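Local coordinates for aminoacyl-tRNA synthetase-interacting multifunctional protein p43 (Plasmodium vivax, PDB 6IPA) that probably binds tRNA through its C-terminal EMAP II-like domain and is thought to associate with aminoacyl-tRNA synthetases, at residues M117-L130 with G192-S204. Sequence-based numbering, arbitrary orientation.
Sequences MVLCGSFGEQIELL and GEITCPLEQGTIS
Leu198 lies over the hairpin formed by strands 120-123 and 126-129, its two methyls divided between them. CD1 rests on the peptide after Gly121, 3.6 Å from Gly121 O, while CD2 meets Glu128 CG at 3.5 Å and Gln126 OE1 at 3.7 Å. Glu128 turns its CG beside its own backbone N (chi1 -55°) and the chain then bends at chi2 (-67°), offering its aliphatic part to Leu198 and, through CB, to CD of Pro197; its carboxylate is engaged by Lys88 in a salt bridge. Cys196 swings SG anti to the backbone N (chi1 -172°), which sets the sulfur 4.0 Å from both Gly121 CA and Leu130 CD2. Leu130 also touches Ile194 CG2 through CB. Along the edge of strand 120-123 not used by 126-129 the C-terminal strand 201-203 pairs antiparallel: Ser122 and Thr202 exchange two backbone hydrogen bonds; just beyond the strand, Cys120 N donates to O of the C-terminal carboxylate of Ser204, and Ser204 N to Cys120 O. One water bridges Ser122 O, to which it donates, and Thr202 OG1. The chain's last residues thus join a sheet begun in the putative tRNA-binding, OB-type region. Strand 173-176 flanks 201-203 on its far edge, Trp187 of strand 185-189 packs against Leu130, Ile194 and Ile203, and Leu119 bonds through its backbone to Leu99 of strand 97-101 and touches its side chain.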
ATOM      1  N   MET A 117       1.224   4.900  -2.638  1.00 45.28           N
ATOM      2  CA  MET A 117       1.815   3.688  -3.241  1.00 43.44           C
ATOM      3  C   MET A 117       1.073   2.438  -2.743  1.00 40.22           C
ATOM      4  O   MET A 117       0.505   2.428  -1.674  1.00 38.44           O
ATOM      5  CB  MET A 117       3.337   3.589  -2.991  1.00 45.06           C
ATOM      6  CG  MET A 117       3.737   2.777  -1.765  1.00 49.60           C
ATOM      7  SD  MET A 117       5.444   2.920  -1.151  1.00 55.51           S
ATOM      8  CE  MET A 117       6.336   2.068  -2.461  1.00 56.64           C
ATOM      9  N   VAL A 118       1.119   1.371  -3.531  1.00 38.54           N
ATOM     10  CA  VAL A 118       0.342   0.177  -3.269  1.00 37.56           C
ATOM     11  C   VAL A 118       1.259  -0.815  -2.606  1.00 38.18           C
ATOM     12  O   VAL A 118       2.424  -0.925  -3.001  1.00 37.04           O
ATOM     13  CB  VAL A 118      -0.287  -0.405  -4.554  1.00 36.27           C
ATOM     14  CG1 VAL A 118      -0.962  -1.723  -4.246  1.00 36.10           C
ATOM     15  CG2 VAL A 118      -1.265   0.587  -5.156  1.00 35.45           C
ATOM     16  N   LEU A 119       0.738  -1.502  -1.580  1.00 39.24           N
ATOM     17  CA  LEU A 119       1.607  -2.247  -0.677  1.00 41.80           C
ATOM     18  C   LEU A 119       1.602  -3.711  -1.094  1.00 41.74           C
ATOM     19  O   LEU A 119       0.546  -4.207  -1.481  1.00 43.52           O
ATOM     20  CB  LEU A 119       1.173  -2.104   0.792  1.00 41.26           C
ATOM     21  CG  LEU A 119       1.173  -0.809   1.641  1.00 42.07           C
ATOM     22  CD1 LEU A 119       0.567  -0.892   3.032  1.00 42.72           C
ATOM     23  CD2 LEU A 119       2.558  -0.264   1.766  1.00 42.60           C
ATOM     24  N   CYS A 120       2.763  -4.377  -0.995  1.00 42.45           N
ATOM     25  CA  CYS A 120       2.940  -5.773  -1.448  1.00 44.30           C
ATOM     26  C   CYS A 120       3.847  -6.605  -0.573  1.00 45.58           C
ATOM     27  O   CYS A 120       4.729  -6.098   0.111  1.00 47.05           O
ATOM     28  CB  CYS A 120       3.609  -5.849  -2.821  1.00 44.95           C
ATOM     29  SG  CYS A 120       2.890  -4.894  -4.150  1.00 45.26           S
ATOM     30  N   GLY A 121       3.645  -7.902  -0.682  1.00 47.32           N
ATOM     31  CA  GLY A 121       4.522  -8.885  -0.102  1.00 49.57           C
ATOM     32  C   GLY A 121       5.502  -9.356  -1.153  1.00 51.91           C
ATOM     33  O   GLY A 121       5.163  -9.445  -2.357  1.00 46.57           O
ATOM     34  N   SER A 122       6.725  -9.614  -0.691  1.00 52.28           N
ATOM     35  CA  SER A 122       7.791 -10.063  -1.553  1.00 53.92           C
ATOM     36  C   SER A 122       8.521 -11.229  -0.919  1.00 56.35           C
ATOM     37  O   SER A 122       8.911 -11.167   0.261  1.00 55.83           O
ATOM     38  CB  SER A 122       8.766  -8.927  -1.795  1.00 53.92           C
ATOM     39  OG  SER A 122       8.425  -8.246  -2.984  1.00 56.59           O
ATOM     40  N   PHE A 123       8.702 -12.294  -1.690  1.00 56.61           N
ATOM     41  CA  PHE A 123       9.543 -13.429  -1.239  1.00 59.74           C
ATOM     42  C   PHE A 123      10.219 -14.050  -2.450  1.00 59.94           C
ATOM     43  O   PHE A 123       9.556 -14.316  -3.451  1.00 58.11           O
ATOM     44  CB  PHE A 123       8.721 -14.493  -0.483  1.00 58.79           C
ATOM     45  CG  PHE A 123       9.549 -15.634   0.071  1.00 59.49           C
ATOM     46  CD1 PHE A 123      10.282 -15.477   1.251  1.00 58.87           C
ATOM     47  CD2 PHE A 123       9.580 -16.876  -0.575  1.00 59.89           C
ATOM     48  CE1 PHE A 123      11.023 -16.523   1.767  1.00 60.38           C
ATOM     49  CE2 PHE A 123      10.330 -17.928  -0.064  1.00 58.42           C
ATOM     50  CZ  PHE A 123      11.051 -17.758   1.099  1.00 59.56           C
ATOM     51  N   GLY A 124      11.531 -14.272  -2.342  1.00 63.31           N
ATOM     52  CA  GLY A 124      12.338 -14.758  -3.448  1.00 64.88           C
ATOM     53  C   GLY A 124      12.109 -13.849  -4.635  1.00 65.10           C
ATOM     54  O   GLY A 124      12.393 -12.672  -4.570  1.00 69.04           O
ATOM     55  N   GLU A 125      11.548 -14.383  -5.704  1.00 65.43           N
ATOM     56  CA  GLU A 125      11.312 -13.596  -6.913  1.00 67.20           C
ATOM     57  C   GLU A 125       9.828 -13.212  -7.064  1.00 62.28           C
ATOM     58  O   GLU A 125       9.488 -12.382  -7.904  1.00 60.89           O
ATOM     59  CB  GLU A 125      11.855 -14.366  -8.128  1.00 67.24           C
ATOM     60  CG  GLU A 125      13.279 -14.875  -7.871  1.00 70.42           C
ATOM     61  CD  GLU A 125      13.804 -15.857  -8.908  1.00 76.52           C
ATOM     62  OE1 GLU A 125      12.983 -16.466  -9.657  1.00 76.45           O
ATOM     63  OE2 GLU A 125      15.053 -16.040  -8.958  1.00 77.53           O
ATOM     64  N   GLN A 126       8.967 -13.785  -6.220  1.00 61.08           N
ATOM     65  CA  GLN A 126       7.515 -13.491  -6.237  1.00 59.20           C
ATOM     66  C   GLN A 126       7.191 -12.163  -5.558  1.00 58.87           C
ATOM     67  O   GLN A 126       7.800 -11.812  -4.516  1.00 57.48           O
ATOM     68  CB  GLN A 126       6.723 -14.571  -5.495  1.00 59.48           C
ATOM     69  CG  GLN A 126       6.796 -15.982  -6.069  1.00 61.61           C
ATOM     70  CD  GLN A 126       6.203 -17.022  -5.125  1.00 60.70           C
ATOM     71  OE1 GLN A 126       5.006 -17.285  -5.144  1.00 57.35           O
ATOM     72  NE2 GLN A 126       7.052 -17.615  -4.288  1.00 62.48           N
ATOM     73  N   ILE A 127       6.221 -11.433  -6.113  1.00 55.09           N
ATOM     74  CA  ILE A 127       5.647 -10.297  -5.383  1.00 55.03           C
ATOM     75  C   ILE A 127       4.132 -10.363  -5.513  1.00 53.78           C
ATOM     76  O   ILE A 127       3.636 -10.539  -6.610  1.00 62.92           O
ATOM     77  CB  ILE A 127       6.238  -8.942  -5.855  1.00 56.37           C
ATOM     78  CG1 ILE A 127       5.735  -7.753  -5.000  1.00 55.91           C
ATOM     79  CG2 ILE A 127       5.962  -8.708  -7.335  1.00 59.72           C
ATOM     80  CD1 ILE A 127       6.255  -6.402  -5.461  1.00 55.25           C
ATOM     81  N   GLU A 128       3.395 -10.284  -4.409  1.00 48.75           N
ATOM     82  CA  GLU A 128       1.933 -10.269  -4.457  1.00 46.34           C
ATOM     83  C   GLU A 128       1.389  -9.062  -3.708  1.00 46.22           C
ATOM     84  O   GLU A 128       2.061  -8.508  -2.830  1.00 49.76           O
ATOM     85  CB  GLU A 128       1.323 -11.534  -3.843  1.00 46.17           C
ATOM     86  CG  GLU A 128       1.804 -12.865  -4.411  1.00 48.02           C
ATOM     87  CD  GLU A 128       1.382 -13.113  -5.880  1.00 49.52           C
ATOM     88  OE1 GLU A 128       0.291 -12.645  -6.313  1.00 48.78           O
ATOM     89  OE2 GLU A 128       2.151 -13.802  -6.597  1.00 49.40           O
ATOM     90  N   LEU A 129       0.180  -8.644  -4.059  1.00 43.10           N
ATOM     91  CA  LEU A 129      -0.469  -7.557  -3.362  1.00 42.45           C
ATOM     92  C   LEU A 129      -0.902  -8.008  -1.974  1.00 41.32           C
ATOM     93  O   LEU A 129      -1.237  -9.173  -1.772  1.00 41.56           O
ATOM     94  CB  LEU A 129      -1.756  -7.167  -4.082  1.00 42.33           C
ATOM     95  CG  LEU A 129      -1.751  -6.631  -5.463  1.00 40.80           C
ATOM     96  CD1 LEU A 129      -3.197  -6.541  -5.869  1.00 42.65           C
ATOM     97  CD2 LEU A 129      -1.163  -5.267  -5.490  1.00 40.22           C
ATOM     98  N   LEU A 130      -0.960  -7.066  -1.038  1.00 41.49           N
ATOM     99  CA  LEU A 130      -1.624  -7.308   0.278  1.00 40.80           C
ATOM    100  C   LEU A 130      -3.080  -7.132  -0.011  1.00 39.01           C
ATOM    101  O   LEU A 130      -3.433  -6.315  -0.847  1.00 42.49           O
ATOM    102  CB  LEU A 130      -1.151  -6.327   1.357  1.00 40.22           C
ATOM    103  CG  LEU A 130       0.366  -6.285   1.594  1.00 40.81           C
ATOM    104  CD1 LEU A 130       0.712  -5.259   2.657  1.00 39.95           C
ATOM    105  CD2 LEU A 130       0.947  -7.675   1.941  1.00 41.59           C
ATOM    106  N   GLY A 192     -11.488  -7.925   9.101  1.00 45.70           N
ATOM    107  CA  GLY A 192     -10.488  -8.876   9.532  1.00 43.99           C
ATOM    108  C   GLY A 192      -9.094  -8.602   8.998  1.00 42.79           C
ATOM    109  O   GLY A 192      -8.860  -7.660   8.238  1.00 40.80           O
ATOM    110  N   GLU A 193      -8.185  -9.490   9.381  1.00 42.96           N
ATOM    111  CA  GLU A 193      -6.776  -9.354   9.117  1.00 43.95           C
ATOM    112  C   GLU A 193      -6.411  -9.290   7.613  1.00 44.43           C
ATOM    113  O   GLU A 193      -7.068  -9.867   6.749  1.00 41.84           O
ATOM    114  CB  GLU A 193      -5.997 -10.481   9.805  1.00 47.00           C
ATOM    115  CG  GLU A 193      -6.029 -11.805   9.027  1.00 49.64           C
ATOM    116  CD  GLU A 193      -5.665 -13.035   9.840  1.00 50.75           C
ATOM    117  OE1 GLU A 193      -4.793 -12.983  10.700  1.00 52.94           O
ATOM    118  OE2 GLU A 193      -6.246 -14.099   9.594  1.00 58.87           O
ATOM    119  N   ILE A 194      -5.330  -8.556   7.331  1.00 45.44           N
ATOM    120  CA  ILE A 194      -4.870  -8.336   5.978  1.00 44.31           C
ATOM    121  C   ILE A 194      -4.072  -9.573   5.595  1.00 46.32           C
ATOM    122  O   ILE A 194      -3.162 -10.000   6.340  1.00 47.28           O
ATOM    123  CB  ILE A 194      -3.995  -7.060   5.891  1.00 43.36           C
ATOM    124  CG1 ILE A 194      -4.811  -5.802   6.237  1.00 41.30           C
ATOM    125  CG2 ILE A 194      -3.383  -6.910   4.503  1.00 44.25           C
ATOM    126  CD1 ILE A 194      -6.022  -5.539   5.364  1.00 41.54           C
ATOM    127  N   THR A 195      -4.441 -10.157   4.451  1.00 47.02           N
ATOM    128  CA  THR A 195      -3.824 -11.398   3.944  1.00 47.35           C
ATOM    129  C   THR A 195      -2.867 -11.167   2.745  1.00 46.06           C
ATOM    130  O   THR A 195      -2.910 -10.158   2.037  1.00 43.20           O
ATOM    131  CB  THR A 195      -4.910 -12.466   3.604  1.00 48.14           C
ATOM    132  OG1 THR A 195      -5.813 -11.981   2.568  1.00 48.89           O
ATOM    133  CG2 THR A 195      -5.714 -12.786   4.866  1.00 47.83           C
ATOM    134  N   CYS A 196      -1.975 -12.118   2.559  1.00 46.72           N
ATOM    135  CA  CYS A 196      -1.069 -12.105   1.430  1.00 47.19           C
ATOM    136  C   CYS A 196      -0.934 -13.526   0.983  1.00 50.21           C
ATOM    137  O   CYS A 196      -0.771 -14.408   1.850  1.00 51.60           O
ATOM    138  CB  CYS A 196       0.292 -11.614   1.844  1.00 46.37           C
ATOM    139  SG  CYS A 196       1.375 -11.350   0.442  1.00 47.11           S
ATOM    140  N   PRO A 197      -1.009 -13.771  -0.350  1.00 53.81           N
ATOM    141  CA  PRO A 197      -0.971 -15.170  -0.826  1.00 55.70           C
ATOM    142  C   PRO A 197       0.357 -15.896  -0.557  1.00 55.80           C
ATOM    143  O   PRO A 197       0.412 -17.123  -0.674  1.00 55.06           O
ATOM    144  CB  PRO A 197      -1.270 -15.055  -2.333  1.00 54.90           C
ATOM    145  CG  PRO A 197      -1.970 -13.738  -2.476  1.00 55.44           C
ATOM    146  CD  PRO A 197      -1.376 -12.835  -1.433  1.00 53.60           C
ATOM    147  N   LEU A 198       1.395 -15.155  -0.190  1.00 54.40           N
ATOM    148  CA  LEU A 198       2.675 -15.749   0.172  1.00 58.61           C
ATOM    149  C   LEU A 198       2.612 -16.223   1.617  1.00 60.23           C
ATOM    150  O   LEU A 198       1.835 -15.704   2.398  1.00 62.76           O
ATOM    151  CB  LEU A 198       3.804 -14.742  -0.011  1.00 58.94           C
ATOM    152  CG  LEU A 198       3.732 -13.972  -1.326  1.00 62.78           C
ATOM    153  CD1 LEU A 198       4.787 -12.863  -1.385  1.00 60.49           C
ATOM    154  CD2 LEU A 198       3.811 -14.954  -2.507  1.00 62.16           C
ATOM    155  N   GLU A 199       3.431 -17.208   1.971  1.00 66.79           N
ATOM    156  CA  GLU A 199       3.399 -17.781   3.320  1.00 71.15           C
ATOM    157  C   GLU A 199       4.213 -16.844   4.204  1.00 68.36           C
ATOM    158  O   GLU A 199       3.684 -16.280   5.148  1.00 63.68           O
ATOM    159  CB  GLU A 199       3.919 -19.239   3.372  1.00 77.73           C
ATOM    160  CG  GLU A 199       3.453 -20.199   2.234  1.00 79.26           C
ATOM    161  CD  GLU A 199       1.972 -20.621   2.284  1.00 82.46           C
ATOM    162  OE1 GLU A 199       1.183 -20.060   3.087  1.00 83.56           O
ATOM    163  OE2 GLU A 199       1.589 -21.521   1.497  1.00 79.73           O
ATOM    164  N   GLN A 200       5.480 -16.656   3.849  1.00 69.47           N
ATOM    165  CA  GLN A 200       6.370 -15.665   4.467  1.00 67.47           C
ATOM    166  C   GLN A 200       6.637 -14.544   3.455  1.00 66.50           C
ATOM    167  O   GLN A 200       6.189 -14.644   2.308  1.00 66.29           O
ATOM    168  CB  GLN A 200       7.688 -16.318   4.898  1.00 70.06           C
ATOM    169  CG  GLN A 200       7.529 -17.426   5.941  1.00 73.97           C
ATOM    170  CD  GLN A 200       6.930 -16.929   7.266  1.00 78.47           C
ATOM    171  OE1 GLN A 200       7.143 -15.763   7.675  1.00 77.20           O
ATOM    172  NE2 GLN A 200       6.170 -17.810   7.944  1.00 76.42           N
ATOM    173  N   GLY A 201       7.329 -13.472   3.878  1.00 62.43           N
ATOM    174  CA  GLY A 201       7.621 -12.329   2.977  1.00 59.49           C
ATOM    175  C   GLY A 201       7.869 -10.980   3.651  1.00 54.46           C
ATOM    176  O   GLY A 201       7.614 -10.836   4.828  1.00 54.85           O
ATOM    177  N   THR A 202       8.377 -10.017   2.879  1.00 51.84           N
ATOM    178  CA  THR A 202       8.647  -8.647   3.311  1.00 50.95           C
ATOM    179  C   THR A 202       7.820  -7.608   2.547  1.00 50.01           C
ATOM    180  O   THR A 202       7.517  -7.785   1.383  1.00 53.43           O
ATOM    181  CB  THR A 202      10.130  -8.321   3.112  1.00 52.02           C
ATOM    182  OG1 THR A 202      10.494  -8.524   1.734  1.00 54.10           O
ATOM    183  CG2 THR A 202      10.970  -9.223   3.981  1.00 52.64           C
ATOM    184  N   ILE A 203       7.525  -6.483   3.187  1.00 51.23           N
ATOM    185  CA  ILE A 203       6.488  -5.574   2.722  1.00 48.70           C
ATOM    186  C   ILE A 203       7.144  -4.366   2.130  1.00 49.76           C
ATOM    187  O   ILE A 203       8.009  -3.761   2.748  1.00 52.10           O
ATOM    188  CB  ILE A 203       5.545  -5.169   3.880  1.00 49.47           C
ATOM    189  CG1 ILE A 203       4.629  -6.330   4.220  1.00 50.56           C
ATOM    190  CG2 ILE A 203       4.722  -3.915   3.564  1.00 49.70           C
ATOM    191  CD1 ILE A 203       3.798  -6.136   5.462  1.00 51.70           C
ATOM    192  N   SER A 204       6.722  -4.014   0.929  1.00 48.89           N
ATOM    193  CA  SER A 204       7.196  -2.843   0.263  1.00 49.52           C
ATOM    194  C   SER A 204       6.007  -2.155  -0.390  1.00 52.25           C
ATOM    195  O   SER A 204       4.883  -2.629  -0.213  1.00 53.02           O
ATOM    196  CB  SER A 204       8.232  -3.237  -0.774  1.00 51.07           C
ATOM    197  OG  SER A 204       7.661  -4.062  -1.801  1.00 55.91           O
ATOM    198  OXT SER A 204       6.134  -1.134  -1.087  1.00 55.21           O
TER
HETATM  199  O   HOH W   1      11.773 -11.059   0.856  1.00 51.42           O